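Local structure of adenosine deaminase 1 (3RYS) at residues A[68-73]-A[101-106]; A[116-121]-A[156-161]; A[211-216]-A[235-240]; A[226-231]-A[266-271]. The protein probably catalyses the hydrolytic deamination of adenine to hypoxanthine, using one zinc ion per subunit, in purine salvage and nitrogen catabolism. All coordinates share one frame; numbering follows the deposited sequence.

Contact 1 of 4, residues A[68-73]-A[101-106]; sequences ANMAVL and MMDPQA
M70 is laid across A106 and D103, its sulfur over the alanine methyl and its own methyl group carried on toward the carboxylate. SD meets CB of A106 at 3.3 Å, and CE of M70 lies 3.9 Å from the same CB. The first torsion sets CG beside the backbone N (chi1 -65°), and from there the chain runs out extended, which brings its last two atoms to the other segment. It crosses the side chain of D103 at about a right angle, with CE of M70 4.2 Å from OD2 of D103. That oxygen has its hydrogen bond elsewhere, with the hydroxyl of Y66, a residue of the adenine pocket, and the side chain of D103 lies about 5 Å from the bound adenine. Were M70 an alanine, a gap would probably open beside A106 and this flank of D103 would lose its apolar cover. The contact joins the 3-10 turn at 70-72, by the end of helix 59-69, to the link after TIM-barrel strand 95-102 and to the start of helix 104-108. Helix 28-37 packs on N69, V72 and L73, strand 135-143 lies against M101 and D103, and helix 114-125 backs M102 and P104.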
loop_
_atom_site.group_PDB
_atom_site.type_symbol
_atom_site.label_atom_id
_atom_site.label_comp_id
_atom_site.label_asym_id
_atom_site.label_seq_id
_atom_site.Cartn_x
_atom_site.Cartn_y
_atom_site.Cartn_z
ATOM N N ALA A 68 -12.152 -6.658 -10.739
ATOM C CA ALA A 68 -13.310 -7.533 -10.867
ATOM C C ALA A 68 -13.919 -7.811 -9.501
ATOM O O ALA A 68 -15.141 -7.779 -9.334
ATOM C CB ALA A 68 -12.920 -8.830 -11.541
ATOM N N ASN A 69 -13.059 -8.071 -8.522
ATOM C CA ASN A 69 -13.511 -8.448 -7.189
ATOM C C ASN A 69 -14.234 -7.327 -6.448
ATOM O O ASN A 69 -15.033 -7.586 -5.541
ATOM C CB ASN A 69 -12.347 -8.986 -6.359
ATOM C CG ASN A 69 -11.947 -10.391 -6.766
ATOM O OD1 ASN A 69 -10.940 -10.924 -6.302
ATOM N ND2 ASN A 69 -12.741 -11.001 -7.640
ATOM N N MET A 70 -13.966 -6.087 -6.845
ATOM C CA MET A 70 -14.572 -4.938 -6.184
ATOM C C MET A 70 -16.087 -4.885 -6.369
ATOM O O MET A 70 -16.767 -4.087 -5.723
ATOM C CB MET A 70 -13.949 -3.634 -6.687
ATOM C CG MET A 70 -12.488 -3.466 -6.337
ATOM S SD MET A 70 -11.888 -1.834 -6.814
ATOM C CE MET A 70 -10.129 -2.048 -6.594
ATOM N N ALA A 71 -16.611 -5.733 -7.249
ATOM C CA ALA A 71 -18.032 -5.716 -7.582
ATOM C C ALA A 71 -18.943 -6.042 -6.396
ATOM O O ALA A 71 -20.123 -5.689 -6.404
ATOM C CB ALA A 71 -18.315 -6.657 -8.742
ATOM N N VAL A 72 -18.402 -6.714 -5.384
ATOM C CA VAL A 72 -19.194 -7.084 -4.212
ATOM C C VAL A 72 -19.320 -5.936 -3.210
ATOM O O VAL A 72 -20.122 -6.002 -2.277
ATOM C CB VAL A 72 -18.624 -8.328 -3.494
ATOM C CG1 VAL A 72 -18.578 -9.517 -4.447
ATOM C CG2 VAL A 72 -17.245 -8.030 -2.924
ATOM N N LEU A 73 -18.533 -4.883 -3.411
ATOM C CA LEU A 73 -18.559 -3.723 -2.527
ATOM C C LEU A 73 -19.646 -2.733 -2.924
ATOM O O LEU A 73 -19.405 -1.846 -3.733
ATOM C CB LEU A 73 -17.206 -3.017 -2.551
ATOM C CG LEU A 73 -15.995 -3.814 -2.072
ATOM C CD1 LEU A 73 -14.714 -3.012 -2.269
ATOM C CD2 LEU A 73 -16.180 -4.216 -0.615
ATOM N N MET A 101 -4.416 3.091 1.326
ATOM C CA MET A 101 -4.881 3.587 0.037
ATOM C C MET A 101 -6.253 3.043 -0.343
ATOM O O MET A 101 -6.687 1.980 0.112
ATOM C CB MET A 101 -3.870 3.282 -1.071
ATOM C CG MET A 101 -2.929 4.432 -1.374
ATOM S SD MET A 101 -1.703 4.002 -2.624
ATOM C CE MET A 101 -0.535 3.071 -1.643
ATOM N N MET A 102 -6.925 3.793 -1.200
ATOM C CA MET A 102 -8.257 3.457 -1.641
ATOM C C MET A 102 -8.407 4.051 -3.032
ATOM O O MET A 102 -7.912 5.148 -3.292
ATOM C CB MET A 102 -9.263 4.060 -0.671
ATOM C CG MET A 102 -10.662 4.236 -1.207
ATOM S SD MET A 102 -11.614 5.216 -0.032
ATOM C CE MET A 102 -13.197 5.252 -0.863
ATOM N N ASP A 103 -9.057 3.319 -3.931
ATOM C CA ASP A 103 -9.269 3.795 -5.293
ATOM C C ASP A 103 -10.701 4.287 -5.464
ATOM O O ASP A 103 -11.569 3.538 -5.919
ATOM C CB ASP A 103 -8.980 2.690 -6.317
ATOM C CG ASP A 103 -7.552 2.168 -6.242
ATOM O OD1 ASP A 103 -6.667 2.898 -5.742
ATOM O OD2 ASP A 103 -7.316 1.023 -6.695
ATOM N N PRO A 104 -10.950 5.555 -5.112
ATOM C CA PRO A 104 -12.292 6.132 -5.219
ATOM C C PRO A 104 -12.929 5.820 -6.574
ATOM O O PRO A 104 -14.091 5.417 -6.628
ATOM C CB PRO A 104 -12.031 7.637 -5.101
ATOM C CG PRO A 104 -10.758 7.747 -4.377
ATOM C CD PRO A 104 -9.941 6.566 -4.757
ATOM N N GLN A 105 -12.167 5.998 -7.651
ATOM C CA GLN A 105 -12.692 5.821 -9.002
ATOM C C GLN A 105 -13.099 4.380 -9.317
ATOM O O GLN A 105 -13.991 4.153 -10.127
ATOM C CB GLN A 105 -11.679 6.309 -10.038
ATOM C CG GLN A 105 -11.459 7.808 -10.059
ATOM C CD GLN A 105 -10.133 8.179 -10.689
ATOM O OE1 GLN A 105 -9.075 7.874 -10.142
ATOM N NE2 GLN A 105 -10.180 8.842 -11.840
ATOM N N ALA A 106 -12.446 3.407 -8.687
ATOM C CA ALA A 106 -12.758 2.008 -8.948
ATOM C C ALA A 106 -14.134 1.649 -8.403
ATOM O O ALA A 106 -14.668 0.579 -8.690
ATOM C CB ALA A 106 -11.700 1.104 -8.358
#

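Contact 2 of 4, residues A[116-121]-A[156-161]; sequences TCVNGV and DQLLAM
V118 meets both L158 and M161 chiefly through one methyl branch, CG2, and these apolar touches make up the contact. CG2 of V118 lies 3.8 Å from CD2 of L158, the two side chains crossing obliquely. From the other partner comes a methyl group: CE of M161 is 3.9 Å from CG2 of V118 and 4.0 Å from CB of V118, the two side chains meeting tip to tip. M161 gets there with CG between its backbone N and carbonyl carbon (chi1 63°) and a bend at chi3 (-97°) that swings CE to the valine.

Such packing joins neighbouring helices on the outside of a TIM barrel: helix 114-125 comes before strand 135-143, with the short helix 128-132 in between, and helix 148-160 follows that strand. A163 and P164, just after the second helix, add to the apolar cover of V118, while M102 of strand 95-102 reaches it from the barrel.

The polar bonds lie off this interface. G120 N gives a hydrogen bond to O of T116 at 3.0 Å, and A160 N one to O of D156 at 2.9 Å. N119 uses ND2 for E115, one turn back. A separate bond ties in another helix, the carbonyl of G120 accepting from the hydroxyl of T80 on helix 76-92.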
loop_
_atom_site.group_PDB
_atom_site.type_symbol
_atom_site.label_atom_id
_atom_site.label_comp_id
_atom_site.label_asym_id
_atom_site.label_seq_id
_atom_site.Cartn_x
_atom_site.Cartn_y
_atom_site.Cartn_z
ATOM N N THR A 116 -20.526 6.751 -0.253
ATOM C CA THR A 116 -20.579 5.361 0.198
ATOM C C THR A 116 -19.209 4.755 0.494
ATOM O O THR A 116 -18.998 4.193 1.569
ATOM C CB THR A 116 -21.305 4.456 -0.821
ATOM O OG1 THR A 116 -22.636 4.939 -1.027
ATOM C CG2 THR A 116 -21.367 3.024 -0.314
ATOM N N CYS A 117 -18.281 4.853 -0.454
ATOM C CA CYS A 117 -16.968 4.246 -0.259
ATOM C C CYS A 117 -16.130 4.982 0.789
ATOM O O CYS A 117 -15.487 4.348 1.624
ATOM C CB CYS A 117 -16.207 4.059 -1.584
ATOM S SG CYS A 117 -15.942 5.534 -2.612
ATOM N N VAL A 118 -16.154 6.312 0.763
ATOM C CA VAL A 118 -15.421 7.097 1.760
ATOM C C VAL A 118 -15.951 6.878 3.180
ATOM O O VAL A 118 -15.183 6.591 4.099
ATOM C CB VAL A 118 -15.447 8.603 1.448
ATOM C CG1 VAL A 118 -14.689 9.373 2.521
ATOM C CG2 VAL A 118 -14.855 8.869 0.073
ATOM N N ASN A 119 -17.261 7.020 3.359
ATOM C CA ASN A 119 -17.868 6.800 4.669
ATOM C C ASN A 119 -17.618 5.392 5.206
ATOM O O ASN A 119 -17.332 5.214 6.391
ATOM C CB ASN A 119 -19.373 7.081 4.631
ATOM C CG ASN A 119 -19.692 8.559 4.483
ATOM O OD1 ASN A 119 -18.802 9.412 4.540
ATOM N ND2 ASN A 119 -20.972 8.868 4.293
ATOM N N GLY A 120 -17.731 4.396 4.330
ATOM C CA GLY A 120 -17.539 3.012 4.725
ATOM C C GLY A 120 -16.182 2.776 5.359
ATOM O O GLY A 120 -16.079 2.186 6.431
ATOM N N VAL A 121 -15.137 3.249 4.690
ATOM C CA VAL A 121 -13.774 3.089 5.180
ATOM C C VAL A 121 -13.525 3.954 6.411
ATOM O O VAL A 121 -13.110 3.454 7.453
ATOM C CB VAL A 121 -12.742 3.444 4.093
ATOM C CG1 VAL A 121 -11.329 3.349 4.649
ATOM C CG2 VAL A 121 -12.908 2.537 2.884
ATOM N N ASP A 156 -11.943 17.225 -6.470
ATOM C CA ASP A 156 -12.818 18.344 -6.134
ATOM C C ASP A 156 -13.973 17.926 -5.230
ATOM O O ASP A 156 -14.288 18.613 -4.257
ATOM C CB ASP A 156 -13.388 18.979 -7.402
ATOM C CG ASP A 156 -12.422 19.933 -8.061
ATOM O OD1 ASP A 156 -11.525 20.463 -7.367
ATOM O OD2 ASP A 156 -12.568 20.157 -9.281
ATOM N N GLN A 157 -14.613 16.808 -5.563
ATOM C CA GLN A 157 -15.741 16.330 -4.775
ATOM C C GLN A 157 -15.316 15.841 -3.398
ATOM O O GLN A 157 -16.028 16.056 -2.421
ATOM C CB GLN A 157 -16.519 15.249 -5.520
ATOM C CG GLN A 157 -17.837 15.747 -6.078
ATOM C CD GLN A 157 -18.915 15.849 -5.012
ATOM O OE1 GLN A 157 -19.280 14.853 -4.387
ATOM N NE2 GLN A 157 -19.436 17.051 -4.808
ATOM N N LEU A 158 -14.161 15.186 -3.323
ATOM C CA LEU A 158 -13.604 14.793 -2.034
ATOM C C LEU A 158 -13.381 16.010 -1.147
ATOM O O LEU A 158 -13.767 16.020 0.020
ATOM C CB LEU A 158 -12.296 14.028 -2.217
ATOM C CG LEU A 158 -12.491 12.613 -2.754
ATOM C CD1 LEU A 158 -11.154 11.942 -3.017
ATOM C CD2 LEU A 158 -13.331 11.798 -1.783
ATOM N N LEU A 159 -12.766 17.042 -1.713
ATOM C CA LEU A 159 -12.543 18.284 -0.988
ATOM C C LEU A 159 -13.858 18.901 -0.519
ATOM O O LEU A 159 -14.044 19.159 0.671
ATOM C CB LEU A 159 -11.785 19.282 -1.863
ATOM C CG LEU A 159 -10.323 18.944 -2.153
ATOM C CD1 LEU A 159 -9.640 20.115 -2.843
ATOM C CD2 LEU A 159 -9.585 18.565 -0.872
ATOM N N ALA A 160 -14.761 19.135 -1.466
ATOM C CA ALA A 160 -16.060 19.744 -1.183
ATOM C C ALA A 160 -16.812 19.030 -0.058
ATOM O O ALA A 160 -17.432 19.673 0.793
ATOM C CB ALA A 160 -16.912 19.781 -2.448
ATOM N N MET A 161 -16.757 17.702 -0.061
ATOM C CA MET A 161 -17.478 16.907 0.928
ATOM C C MET A 161 -16.666 16.736 2.206
ATOM O O MET A 161 -17.117 16.096 3.163
ATOM C CB MET A 161 -17.861 15.537 0.353
ATOM C CG MET A 161 -16.675 14.651 -0.018
ATOM S SD MET A 161 -17.129 13.239 -1.058
ATOM C CE MET A 161 -17.286 11.931 0.160
#

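Contact 3 of 4, residues A[211-216]-A[235-240]; sequences EALDVL and QRLVAE
R236 grips D214 end-on, both terminal nitrogens converging on a single carboxylate oxygen. NH1 of R236 donates to OD1 of D214 at 2.8 Å, and NH2 of R236 reaches the same OD1 at 2.8 Å, each bond noticeably bent. Both come from the same face of the carboxylate, whose plane is turned 22° from that of the guanidinium, while OD1 itself stays close to the guanidinium plane. A weak third bond runs from NH1 of R236 to OD2 of D214 at 3.1 Å. On the far side of the arginine, NE points to E240, one turn on in its own helix, and makes a weak bond to OE2 of E240 at 3.0 Å. One cation thus lies between two carboxylates, OD1 of D214 being 6.4 Å from OE2 of E240, and probably eases their mutual repulsion.

The network bridges two consecutive outer helices of the TIM barrel, 206-214 and 231-240, which follow strands 195-200 and 220-221. R236 spans the distance because CG stands opposite its backbone N (chi1 168°) and the chain remains extended to NE. A leucine in its place would probably leave D214 and E240 without the charge that they share.

Beside the ion pairs the packing turns apolar. CB of L213 lies over one face of the guanidinium, offset toward its rim and 3.5 Å from NH2 of R236. Further along the same leucine, CD1 touches CD1 of L237 at 3.8 Å, and L237 goes on to pack against L273.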
loop_
_atom_site.group_PDB
_atom_site.type_symbol
_atom_site.label_atom_id
_atom_site.label_comp_id
_atom_site.label_asym_id
_atom_site.label_seq_id
_atom_site.Cartn_x
_atom_site.Cartn_y
_atom_site.Cartn_z
ATOM N N GLU A 211 10.234 11.667 -12.333
ATOM C CA GLU A 211 9.054 12.381 -12.667
ATOM C C GLU A 211 8.134 12.582 -11.481
ATOM O O GLU A 211 7.630 13.593 -11.284
ATOM C CB GLU A 211 8.334 11.653 -13.790
ATOM C CG GLU A 211 8.644 12.143 -15.119
ATOM C CD GLU A 211 7.694 11.713 -16.121
ATOM O OE1 GLU A 211 6.525 11.823 -15.952
ATOM O OE2 GLU A 211 8.102 11.297 -17.158
ATOM N N ALA A 212 7.921 11.570 -10.708
ATOM C CA ALA A 212 7.091 11.606 -9.512
ATOM C C ALA A 212 7.686 12.532 -8.455
ATOM O O ALA A 212 6.957 13.198 -7.722
ATOM C CB ALA A 212 6.899 10.200 -8.951
ATOM N N LEU A 213 9.011 12.576 -8.384
ATOM C CA LEU A 213 9.691 13.439 -7.421
ATOM C C LEU A 213 9.692 14.912 -7.831
ATOM O O LEU A 213 9.453 15.792 -7.004
ATOM C CB LEU A 213 11.129 12.967 -7.199
ATOM C CG LEU A 213 11.308 11.676 -6.395
ATOM C CD1 LEU A 213 12.749 11.198 -6.475
ATOM C CD2 LEU A 213 10.886 11.888 -4.950
ATOM N N ASP A 214 9.954 15.172 -9.107
ATOM C CA ASP A 214 10.175 16.533 -9.585
ATOM C C ASP A 214 8.917 17.210 -10.119
ATOM O O ASP A 214 8.650 18.375 -9.814
ATOM C CB ASP A 214 11.279 16.540 -10.644
ATOM C CG ASP A 214 12.648 16.238 -10.056
ATOM O OD1 ASP A 214 12.810 16.417 -8.829
ATOM O OD2 ASP A 214 13.556 15.833 -10.813
ATOM N N VAL A 215 8.147 16.477 -10.914
ATOM C CA VAL A 215 6.922 17.013 -11.491
ATOM C C VAL A 215 5.763 16.952 -10.494
ATOM O O VAL A 215 4.979 17.898 -10.384
ATOM C CB VAL A 215 6.537 16.261 -12.781
ATOM C CG1 VAL A 215 5.328 16.910 -13.435
ATOM C CG2 VAL A 215 7.714 16.227 -13.747
ATOM N N LEU A 216 5.669 15.843 -9.762
ATOM C CA LEU A 216 4.549 15.610 -8.851
ATOM C C LEU A 216 4.871 15.964 -7.399
ATOM O O LEU A 216 3.973 16.060 -6.566
ATOM C CB LEU A 216 4.078 14.155 -8.936
ATOM C CG LEU A 216 3.535 13.656 -10.277
ATOM C CD1 LEU A 216 3.000 12.241 -10.129
ATOM C CD2 LEU A 216 2.449 14.584 -10.805
ATOM N N GLN A 235 21.306 7.576 -6.523
ATOM C CA GLN A 235 22.165 8.511 -5.809
ATOM C C GLN A 235 21.341 9.568 -5.091
ATOM O O GLN A 235 21.556 9.840 -3.911
ATOM C CB GLN A 235 23.127 9.179 -6.787
ATOM C CG GLN A 235 24.574 9.177 -6.351
ATOM C CD GLN A 235 25.533 9.173 -7.538
ATOM O OE1 GLN A 235 26.259 8.200 -7.760
ATOM N NE2 GLN A 235 25.522 10.253 -8.317
ATOM N N ARG A 236 20.392 10.159 -5.810
ATOM C CA ARG A 236 19.504 11.160 -5.231
ATOM C C ARG A 236 18.620 10.585 -4.125
ATOM O O ARG A 236 18.438 11.207 -3.077
ATOM C CB ARG A 236 18.624 11.788 -6.309
ATOM C CG ARG A 236 17.491 12.609 -5.732
ATOM C CD ARG A 236 16.467 12.966 -6.786
ATOM N NE ARG A 236 15.448 13.856 -6.247
ATOM C CZ ARG A 236 14.546 14.483 -6.989
ATOM N NH1 ARG A 236 14.542 14.310 -8.305
ATOM N NH2 ARG A 236 13.653 15.282 -6.416
ATOM N N LEU A 237 18.062 9.403 -4.367
ATOM C CA LEU A 237 17.254 8.723 -3.363
ATOM C C LEU A 237 18.021 8.622 -2.051
ATOM O O LEU A 237 17.560 9.083 -1.005
ATOM C CB LEU A 237 16.863 7.330 -3.855
ATOM C CG LEU A 237 15.548 7.190 -4.633
ATOM C CD1 LEU A 237 15.081 8.508 -5.231
ATOM C CD2 LEU A 237 15.674 6.120 -5.704
ATOM N N VAL A 238 19.205 8.025 -2.120
ATOM C CA VAL A 238 20.080 7.904 -0.964
ATOM C C VAL A 238 20.394 9.265 -0.333
ATOM O O VAL A 238 20.344 9.423 0.887
ATOM C CB VAL A 238 21.402 7.218 -1.350
ATOM C CG1 VAL A 238 22.418 7.358 -0.228
ATOM C CG2 VAL A 238 21.164 5.760 -1.686
ATOM N N ALA A 239 20.719 10.242 -1.175
ATOM C CA ALA A 239 21.091 11.577 -0.716
ATOM C C ALA A 239 19.947 12.301 -0.002
ATOM O O ALA A 239 20.172 13.071 0.936
ATOM C CB ALA A 239 21.588 12.409 -1.887
ATOM N N GLU A 240 18.722 12.065 -0.454
ATOM C CA GLU A 240 17.579 12.798 0.072
ATOM C C GLU A 240 16.779 11.968 1.065
ATOM O O GLU A 240 15.902 12.484 1.756
ATOM C CB GLU A 240 16.678 13.274 -1.069
ATOM C CG GLU A 240 17.395 14.096 -2.124
ATOM C CD GLU A 240 16.444 14.688 -3.149
ATOM O OE1 GLU A 240 15.213 14.500 -3.005
ATOM O OE2 GLU A 240 16.934 15.345 -4.095
#

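Contact 4 of 4, residues A[226-231]-A[266-271]; sequences RCMEDT and PEMLAI
M228 hooks into a shallow hollow between M268 and I271, joining two elements at the periphery of the TIM barrel: the loop that leads from strand 220-221 to helix 231-240, and outer helix 265-270, which precedes strand 275-277. The bump is the thioether end of M228, whose chain bends twice, at chi2 (-74°) and chi3 (86°), and so folds its methyl group back. SD of M228 rests against the side-chain stem of M268, 3.9 Å from its CG. The other wall is I271, just past the last helical turn, whose CD1 comes to 3.7 Å from CE of M228, the two side chains meeting tip to tip.

A second, looser fit lies beside the first. M268 bends at chi3 and carries its methyl group toward C227, where CE of M268 lies 4.4 Å from SG of C227. Neighbours add to the packing: V234 of helix 231-240 touches M228 as well as I271, L273 packs on both methionines, and L237 and I209 lie against C227. M268 is also within about 8 Å, side chain to side chain, of H223, which binds adenine.

The loop has polar ties of its own. D230 N-caps helix 231-240 through OD1, which accepts from the backbone N of D232. Across the 3-10 turn 226-229, R226 holds E229 side-on through two nitrogens, each to its own oxygen, with NH2 of R226 2.8 Å from OE1 of E229 on the syn lone pair.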
loop_
_atom_site.group_PDB
_atom_site.type_symbol
_atom_site.label_atom_id
_atom_site.label_comp_id
_atom_site.label_asym_id
_atom_site.label_seq_id
_atom_site.Cartn_x
_atom_site.Cartn_y
_atom_site.Cartn_z
ATOM N N ARG A 226 12.790 -0.308 -9.534
ATOM C CA ARG A 226 13.475 -0.135 -10.813
ATOM C C ARG A 226 14.457 1.035 -10.801
ATOM O O ARG A 226 15.128 1.306 -11.797
ATOM C CB ARG A 226 12.485 -0.017 -11.972
ATOM C CG ARG A 226 11.864 -1.347 -12.367
ATOM C CD ARG A 226 11.228 -1.273 -13.737
ATOM N NE ARG A 226 12.220 -1.002 -14.772
ATOM C CZ ARG A 226 11.923 -0.643 -16.018
ATOM N NH1 ARG A 226 10.657 -0.503 -16.384
ATOM N NH2 ARG A 226 12.894 -0.415 -16.896
ATOM N N CYS A 227 14.556 1.712 -9.663
ATOM C CA CYS A 227 15.520 2.790 -9.511
ATOM C C CYS A 227 16.933 2.231 -9.607
ATOM O O CYS A 227 17.874 2.947 -9.945
ATOM C CB CYS A 227 15.339 3.484 -8.162
ATOM S SG CYS A 227 15.924 2.501 -6.767
ATOM N N MET A 228 17.076 0.944 -9.308
ATOM C CA MET A 228 18.382 0.299 -9.316
ATOM C C MET A 228 19.031 0.319 -10.701
ATOM O O MET A 228 20.215 0.030 -10.841
ATOM C CB MET A 228 18.267 -1.139 -8.805
ATOM C CG MET A 228 17.869 -1.263 -7.336
ATOM S SD MET A 228 19.200 -0.837 -6.190
ATOM C CE MET A 228 19.000 0.932 -6.064
ATOM N N GLU A 229 18.257 0.670 -11.721
ATOM C CA GLU A 229 18.766 0.670 -13.088
ATOM C C GLU A 229 19.518 1.949 -13.421
ATOM O O GLU A 229 20.163 2.053 -14.465
ATOM C CB GLU A 229 17.627 0.437 -14.077
ATOM C CG GLU A 229 17.020 -0.946 -13.943
ATOM C CD GLU A 229 15.695 -1.087 -14.662
ATOM O OE1 GLU A 229 15.338 -0.193 -15.467
ATOM O OE2 GLU A 229 15.012 -2.102 -14.411
ATOM N N ASP A 230 19.391 2.939 -12.601
ATOM C CA ASP A 230 20.067 4.157 -12.836
ATOM C C ASP A 230 20.846 4.579 -11.613
ATOM O O ASP A 230 20.286 4.868 -10.597
ATOM C CB ASP A 230 19.066 5.210 -13.250
ATOM C CG ASP A 230 19.701 6.460 -13.690
ATOM O OD1 ASP A 230 20.655 6.885 -13.099
ATOM O OD2 ASP A 230 19.249 7.026 -14.642
ATOM N N THR A 231 22.151 4.582 -11.748
ATOM C CA THR A 231 23.079 4.974 -10.710
ATOM C C THR A 231 22.772 6.276 -10.068
ATOM O O THR A 231 22.800 6.383 -8.903
ATOM C CB THR A 231 24.482 5.027 -11.279
ATOM O OG1 THR A 231 25.030 3.731 -11.241
ATOM C CG2 THR A 231 25.357 5.948 -10.517
ATOM N N PRO A 266 17.668 -6.359 0.000
ATOM C CA PRO A 266 18.890 -6.388 0.815
ATOM C C PRO A 266 19.914 -5.365 0.330
ATOM O O PRO A 266 20.459 -4.614 1.133
ATOM C CB PRO A 266 19.428 -7.807 0.594
ATOM C CG PRO A 266 18.250 -8.608 0.178
ATOM C CD PRO A 266 17.353 -7.678 -0.580
ATOM N N GLU A 267 20.163 -5.346 -0.975
ATOM C CA GLU A 267 21.123 -4.424 -1.570
ATOM C C GLU A 267 20.688 -2.967 -1.391
ATOM O O GLU A 267 21.520 -2.086 -1.146
ATOM C CB GLU A 267 21.317 -4.747 -3.057
ATOM C CG GLU A 267 22.314 -3.838 -3.774
ATOM C CD GLU A 267 22.483 -4.179 -5.255
ATOM O OE1 GLU A 267 21.711 -5.011 -5.779
ATOM O OE2 GLU A 267 23.392 -3.609 -5.897
ATOM N N MET A 268 19.382 -2.726 -1.513
ATOM C CA MET A 268 18.817 -1.385 -1.371
ATOM C C MET A 268 19.042 -0.859 0.041
ATOM O O MET A 268 19.378 0.313 0.243
ATOM C CB MET A 268 17.316 -1.389 -1.687
ATOM C CG MET A 268 16.974 -1.727 -3.132
ATOM S SD MET A 268 15.202 -1.948 -3.408
ATOM C CE MET A 268 14.650 -0.249 -3.599
ATOM N N LEU A 269 18.845 -1.740 1.016
ATOM C CA LEU A 269 19.079 -1.403 2.409
ATOM C C LEU A 269 20.565 -1.143 2.633
ATOM O O LEU A 269 20.946 -0.121 3.202
ATOM C CB LEU A 269 18.588 -2.529 3.314
ATOM C CG LEU A 269 18.568 -2.256 4.816
ATOM C CD1 LEU A 269 17.641 -1.096 5.144
ATOM C CD2 LEU A 269 18.151 -3.510 5.570
ATOM N N ALA A 270 21.401 -2.063 2.167
ATOM C CA ALA A 270 22.844 -1.927 2.328
ATOM C C ALA A 270 23.391 -0.613 1.766
ATOM O O ALA A 270 24.300 -0.024 2.350
ATOM C CB ALA A 270 23.571 -3.113 1.712
ATOM N N ILE A 271 22.848 -0.153 0.642
ATOM C CA ILE A 271 23.348 1.077 0.029
ATOM C C ILE A 271 22.688 2.347 0.566
ATOM O O ILE A 271 22.946 3.440 0.064
ATOM C CB ILE A 271 23.234 1.064 -1.503
ATOM C CG1 ILE A 271 21.768 0.975 -1.927
ATOM C CG2 ILE A 271 24.070 -0.067 -2.095
ATOM C CD1 ILE A 271 21.571 0.910 -3.431
#

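In the fold
The contacts form two pairs at separate places round one barrel. Contacts 1 and 2 have centres 14 Å apart and share a seam where CE of M102 packs 3.3 Å from SG of C117. Contacts 3 and 4 are also 14 Å apart, centre to centre, and their segments alternate along the chain: CD2 of L237 lies 3.6 Å from CB of C227. Contacts 1 and 4 stand on opposite sides of the chain's centre, about 33 Å between centres. Contact 1 reaches the pocket, with the side chain of D103 about 8 Å from the zinc ion, whereas contact 2 lies away from the site and contact 3 comes within about 11 Å of H223, between side chains.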